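PDB 3DDM: putative mandelate racemase/muconate lactonizing enzyme, which is of unknown function but belongs to the enolase superfamily, joining an N-terminal capping domain to a TIM-barrel-like C-terminal domain. Local coordinates for residues P307-S319 against V337-A351. The protein carries 1 engineered substitution. Sequence-based numbering, arbitrary orientation.
Sequences PHYLGAGIGLQAS and VDANDNPLRSLLSPA
Two hydrogen bonds join Gly-313 and Gln-317, one helical turn apart, to the chain following strand 334-338. At the start of helix 313-325, Gly-313 N donates to Leu-344 O over 3.0 Å, nearly straight at 165°. One turn on, Gln-317 OE1 accepts from Ala-351 N at 3.0 Å, the donor lying 15° off the amide's carbonyl plane. With CG anti to its carbonyl carbon, Gln-317 lays CG against Leu-348 O; the bend at chi2 (-84°) then turns CD past Ser-349 CA and the amide to Ala-351. Its NE2 bonds to Leu-368 O, so both ends of the amide are held and its rotation is fixed.

Close backbone approach is the second element. Gly-313 CA comes within 3.9 Å of Arg-345 CA, and Gly-313, having no side chain, lets Leu-348 CB lie against its CA at 3.6 Å. The carbonyl O of Arg-345 is gripped from opposite faces by Leu-348 N and Ser-349 OG, the latter at 2.6 Å, which ties Leu-348 and Ser-349 back to Arg-345.

Apolar contacts fill in around these bonds. Leu-316, its CG anti to the backbone N, sends CD2 to Val-337 CG1 at 3.9 Å, the two side chains crossing at about a right angle, while the same methyl meets the CG and CD of Arg-345. Ile-314 CG1 meets Leu-348 CD1 at 4.1 Å, and Ala-312 CB packs on Leu-344 CB.

Toward the N-terminal domain, Asp-338 forms a salt bridge with Arg-38, and Ala-312 N, Gly-315 N and Tyr-309 OH all bond to the carboxylate of Glu-56. The contact joins the first turns of the helix of a beta-alpha-beta unit (strand 304-309, helix 313-325, strand 334-338) to the chain leaving its second strand, in the TIM-barrel-like domain of the enolase superfamily, at the strand ends facing the N-terminal domain.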
loop_
_atom_site.group_PDB
_atom_site.type_symbol
_atom_site.label_atom_id
_atom_site.label_comp_id
_atom_site.label_asym_id
_atom_site.label_seq_id
_atom_site.Cartn_x
_atom_site.Cartn_y
_atom_site.Cartn_z
ATOM N N PRO A 307 -14.367 -19.198 2.789
ATOM C CA PRO A 307 -13.885 -18.177 1.853
ATOM C C PRO A 307 -15.031 -17.515 1.072
ATOM O O PRO A 307 -16.169 -17.993 1.074
ATOM C CB PRO A 307 -12.944 -18.971 0.942
ATOM C CG PRO A 307 -13.621 -20.301 0.853
ATOM C CD PRO A 307 -14.089 -20.558 2.286
ATOM N N HIS A 308 -14.723 -16.405 0.419
ATOM C CA HIS A 308 -15.704 -15.694 -0.389
ATOM C C HIS A 308 -14.934 -14.810 -1.341
ATOM O O HIS A 308 -13.921 -14.226 -0.971
ATOM C CB HIS A 308 -16.652 -14.839 0.477
ATOM C CG HIS A 308 -15.966 -13.762 1.263
ATOM N ND1 HIS A 308 -15.335 -12.690 0.669
ATOM C CD2 HIS A 308 -15.796 -13.605 2.600
ATOM C CE1 HIS A 308 -14.803 -11.920 1.604
ATOM N NE2 HIS A 308 -15.069 -12.453 2.784
ATOM N N TYR A 309 -15.399 -14.728 -2.578
ATOM C CA TYR A 309 -14.731 -13.895 -3.556
ATOM C C TYR A 309 -15.761 -12.999 -4.245
ATOM O O TYR A 309 -16.730 -13.488 -4.842
ATOM C CB TYR A 309 -13.985 -14.763 -4.581
ATOM C CG TYR A 309 -13.012 -13.945 -5.372
ATOM C CD1 TYR A 309 -11.935 -13.324 -4.739
ATOM C CD2 TYR A 309 -13.257 -13.634 -6.704
ATOM C CE1 TYR A 309 -11.144 -12.390 -5.402
ATOM C CE2 TYR A 309 -12.469 -12.708 -7.380
ATOM C CZ TYR A 309 -11.421 -12.080 -6.718
ATOM O OH TYR A 309 -10.704 -11.091 -7.341
ATOM N N LEU A 310 -15.563 -11.686 -4.148
ATOM C CA LEU A 310 -16.488 -10.744 -4.767
ATOM C C LEU A 310 -15.909 -10.133 -6.054
ATOM O O LEU A 310 -16.350 -9.084 -6.523
ATOM C CB LEU A 310 -16.872 -9.625 -3.779
ATOM C CG LEU A 310 -17.408 -9.875 -2.353
ATOM C CD1 LEU A 310 -18.330 -11.097 -2.311
ATOM C CD2 LEU A 310 -16.239 -10.074 -1.406
ATOM N N GLY A 311 -14.919 -10.797 -6.634
ATOM C CA GLY A 311 -14.335 -10.284 -7.861
ATOM C C GLY A 311 -14.922 -10.990 -9.067
ATOM O O GLY A 311 -16.112 -11.307 -9.083
ATOM N N ALA A 312 -14.085 -11.242 -10.073
ATOM C CA ALA A 312 -14.514 -11.910 -11.295
ATOM C C ALA A 312 -14.535 -13.427 -11.120
ATOM O O ALA A 312 -14.185 -13.946 -10.059
ATOM C CB ALA A 312 -13.596 -11.517 -12.450
ATOM N N GLY A 313 -14.928 -14.130 -12.181
ATOM C CA GLY A 313 -15.035 -15.577 -12.139
ATOM C C GLY A 313 -13.802 -16.413 -11.841
ATOM O O GLY A 313 -13.888 -17.399 -11.096
ATOM N N ILE A 314 -12.663 -16.047 -12.415
ATOM C CA ILE A 314 -11.441 -16.812 -12.196
ATOM C C ILE A 314 -11.114 -16.949 -10.713
ATOM O O ILE A 314 -10.852 -18.051 -10.222
ATOM C CB ILE A 314 -10.245 -16.161 -12.930
ATOM C CG1 ILE A 314 -10.508 -16.164 -14.439
ATOM C CG2 ILE A 314 -8.961 -16.931 -12.650
ATOM C CD1 ILE A 314 -10.645 -17.552 -15.035
ATOM N N GLY A 315 -11.142 -15.828 -10.000
ATOM C CA GLY A 315 -10.837 -15.844 -8.583
ATOM C C GLY A 315 -11.851 -16.649 -7.812
ATOM O O GLY A 315 -11.509 -17.335 -6.854
ATOM N N LEU A 316 -13.110 -16.561 -8.223
ATOM C CA LEU A 316 -14.171 -17.306 -7.554
ATOM C C LEU A 316 -13.968 -18.811 -7.738
ATOM O O LEU A 316 -14.104 -19.577 -6.783
ATOM C CB LEU A 316 -15.552 -16.905 -8.096
ATOM C CG LEU A 316 -16.699 -17.658 -7.415
ATOM C CD1 LEU A 316 -16.647 -17.401 -5.920
ATOM C CD2 LEU A 316 -18.039 -17.219 -7.991
ATOM N N GLN A 317 -13.659 -19.227 -8.968
ATOM C CA GLN A 317 -13.427 -20.639 -9.253
ATOM C C GLN A 317 -12.237 -21.109 -8.416
ATOM O O GLN A 317 -12.264 -22.203 -7.843
ATOM C CB GLN A 317 -13.156 -20.859 -10.752
ATOM C CG GLN A 317 -14.392 -20.676 -11.677
ATOM C CD GLN A 317 -15.276 -21.931 -11.791
ATOM O OE1 GLN A 317 -16.510 -21.840 -11.801
ATOM N NE2 GLN A 317 -14.644 -23.098 -11.900
ATOM N N ALA A 318 -11.204 -20.271 -8.325
ATOM C CA ALA A 318 -10.016 -20.608 -7.548
ATOM C C ALA A 318 -10.379 -20.860 -6.091
ATOM O O ALA A 318 -9.823 -21.756 -5.451
ATOM C CB ALA A 318 -8.988 -19.490 -7.639
ATOM N N SER A 319 -11.316 -20.070 -5.572
ATOM C CA SER A 319 -11.756 -20.216 -4.186
ATOM C C SER A 319 -12.585 -21.475 -3.982
ATOM O O SER A 319 -12.476 -22.138 -2.947
ATOM C CB SER A 319 -12.568 -18.996 -3.756
ATOM O OG SER A 319 -11.786 -17.823 -3.893
ATOM N N VAL A 337 -20.594 -16.058 -2.664
ATOM C CA VAL A 337 -20.672 -15.574 -4.033
ATOM C C VAL A 337 -21.365 -14.216 -4.035
ATOM O O VAL A 337 -22.397 -14.042 -3.372
ATOM C CB VAL A 337 -21.477 -16.561 -4.924
ATOM C CG1 VAL A 337 -21.419 -16.131 -6.381
ATOM C CG2 VAL A 337 -20.931 -17.971 -4.759
ATOM N N ASP A 338 -20.788 -13.262 -4.766
ATOM C CA ASP A 338 -21.343 -11.910 -4.880
ATOM C C ASP A 338 -22.827 -11.974 -5.252
ATOM O O ASP A 338 -23.198 -12.587 -6.248
ATOM C CB ASP A 338 -20.591 -11.135 -5.964
ATOM C CG ASP A 338 -20.776 -9.633 -5.848
ATOM O OD1 ASP A 338 -21.829 -9.186 -5.335
ATOM O OD2 ASP A 338 -19.861 -8.901 -6.283
ATOM N N ALA A 339 -23.674 -11.326 -4.464
ATOM C CA ALA A 339 -25.109 -11.355 -4.724
ATOM C C ALA A 339 -25.547 -10.504 -5.913
ATOM O O ALA A 339 -26.542 -10.814 -6.568
ATOM C CB ALA A 339 -25.872 -10.927 -3.471
ATOM N N ASN A 340 -24.796 -9.439 -6.189
ATOM C CA ASN A 340 -25.104 -8.511 -7.275
ATOM C C ASN A 340 -24.660 -8.990 -8.642
ATOM O O ASN A 340 -23.764 -9.811 -8.751
ATOM C CB ASN A 340 -24.479 -7.150 -6.978
ATOM C CG ASN A 340 -24.940 -6.586 -5.640
ATOM O OD1 ASN A 340 -24.492 -7.031 -4.580
ATOM N ND2 ASN A 340 -25.857 -5.617 -5.684
ATOM N N ASP A 341 -25.291 -8.466 -9.687
ATOM C CA ASP A 341 -24.960 -8.862 -11.047
ATOM C C ASP A 341 -23.605 -8.352 -11.512
ATOM O O ASP A 341 -23.267 -7.185 -11.319
ATOM C CB ASP A 341 -26.041 -8.383 -12.015
ATOM C CG ASP A 341 -27.387 -9.038 -11.753
ATOM O OD1 ASP A 341 -27.399 -10.179 -11.230
ATOM O OD2 ASP A 341 -28.428 -8.421 -12.084
ATOM N N ASN A 342 -22.829 -9.242 -12.122
ATOM C CA ASN A 342 -21.509 -8.899 -12.642
ATOM C C ASN A 342 -21.093 -9.959 -13.656
ATOM O O ASN A 342 -20.704 -11.069 -13.296
ATOM C CB ASN A 342 -20.479 -8.813 -11.504
ATOM C CG ASN A 342 -19.060 -8.440 -11.994
ATOM O OD1 ASN A 342 -18.148 -8.275 -11.180
ATOM N ND2 ASN A 342 -18.877 -8.316 -13.311
ATOM N N PRO A 343 -21.182 -9.621 -14.947
ATOM C CA PRO A 343 -20.817 -10.541 -16.023
ATOM C C PRO A 343 -19.382 -11.012 -15.910
ATOM O O PRO A 343 -19.064 -12.131 -16.313
ATOM C CB PRO A 343 -21.059 -9.714 -17.279
ATOM C CG PRO A 343 -22.186 -8.798 -16.861
ATOM C CD PRO A 343 -21.734 -8.366 -15.491
ATOM N N LEU A 344 -18.512 -10.164 -15.359
ATOM C CA LEU A 344 -17.110 -10.534 -15.204
ATOM C C LEU A 344 -16.985 -11.771 -14.327
ATOM O O LEU A 344 -16.015 -12.530 -14.446
ATOM C CB LEU A 344 -16.298 -9.372 -14.639
ATOM C CG LEU A 344 -16.131 -8.201 -15.611
ATOM C CD1 LEU A 344 -15.114 -7.212 -15.059
ATOM C CD2 LEU A 344 -15.664 -8.716 -16.959
ATOM N N ARG A 345 -17.976 -11.979 -13.458
ATOM C CA ARG A 345 -18.002 -13.169 -12.611
ATOM C C ARG A 345 -18.761 -14.307 -13.302
ATOM O O ARG A 345 -18.272 -15.433 -13.371
ATOM C CB ARG A 345 -18.690 -12.903 -11.281
ATOM C CG ARG A 345 -18.796 -14.162 -10.415
ATOM C CD ARG A 345 -20.193 -14.346 -9.865
ATOM N NE ARG A 345 -20.709 -13.069 -9.407
ATOM C CZ ARG A 345 -21.994 -12.743 -9.394
ATOM N NH1 ARG A 345 -22.915 -13.612 -9.811
ATOM N NH2 ARG A 345 -22.348 -11.532 -9.004
ATOM N N SER A 346 -19.951 -14.009 -13.814
ATOM C CA SER A 346 -20.786 -15.012 -14.465
ATOM C C SER A 346 -20.208 -15.621 -15.734
ATOM O O SER A 346 -20.396 -16.812 -15.996
ATOM C CB SER A 346 -22.157 -14.427 -14.786
ATOM O OG SER A 346 -22.795 -13.978 -13.606
ATOM N N LEU A 347 -19.513 -14.815 -16.524
ATOM C CA LEU A 347 -18.948 -15.312 -17.764
ATOM C C LEU A 347 -17.702 -16.164 -17.507
ATOM O O LEU A 347 -17.184 -16.802 -18.418
ATOM C CB LEU A 347 -18.617 -14.132 -18.700
ATOM C CG LEU A 347 -19.811 -13.269 -19.170
ATOM C CD1 LEU A 347 -19.333 -11.995 -19.823
ATOM C CD2 LEU A 347 -20.683 -14.042 -20.133
ATOM N N LEU A 348 -17.228 -16.200 -16.267
ATOM C CA LEU A 348 -16.026 -16.966 -15.966
ATOM C C LEU A 348 -16.153 -17.965 -14.829
ATOM O O LEU A 348 -15.144 -18.407 -14.288
ATOM C CB LEU A 348 -14.870 -16.018 -15.661
ATOM C CG LEU A 348 -14.402 -15.133 -16.812
ATOM C CD1 LEU A 348 -13.494 -14.020 -16.297
ATOM C CD2 LEU A 348 -13.682 -15.995 -17.818
ATOM N N SER A 349 -17.372 -18.324 -14.451
ATOM C CA SER A 349 -17.532 -19.290 -13.380
ATOM C C SER A 349 -18.602 -20.322 -13.693
ATOM O O SER A 349 -19.712 -20.259 -13.166
ATOM C CB SER A 349 -17.845 -18.580 -12.063
ATOM O OG SER A 349 -18.907 -17.665 -12.233
ATOM N N PRO A 350 -18.275 -21.289 -14.568
ATOM C CA PRO A 350 -19.189 -22.360 -14.975
ATOM C C PRO A 350 -19.664 -23.272 -13.857
ATOM O O PRO A 350 -20.678 -23.957 -14.001
ATOM C CB PRO A 350 -18.400 -23.113 -16.052
ATOM C CG PRO A 350 -16.973 -22.737 -15.803
ATOM C CD PRO A 350 -17.070 -21.290 -15.409
ATOM N N ALA A 351 -18.947 -23.289 -12.741
ATOM C CA ALA A 351 -19.354 -24.136 -11.627
ATOM C C ALA A 351 -20.728 -23.703 -11.128
ATOM O O ALA A 351 -21.483 -24.495 -10.563
ATOM C CB ALA A 351 -18.331 -24.054 -10.495
#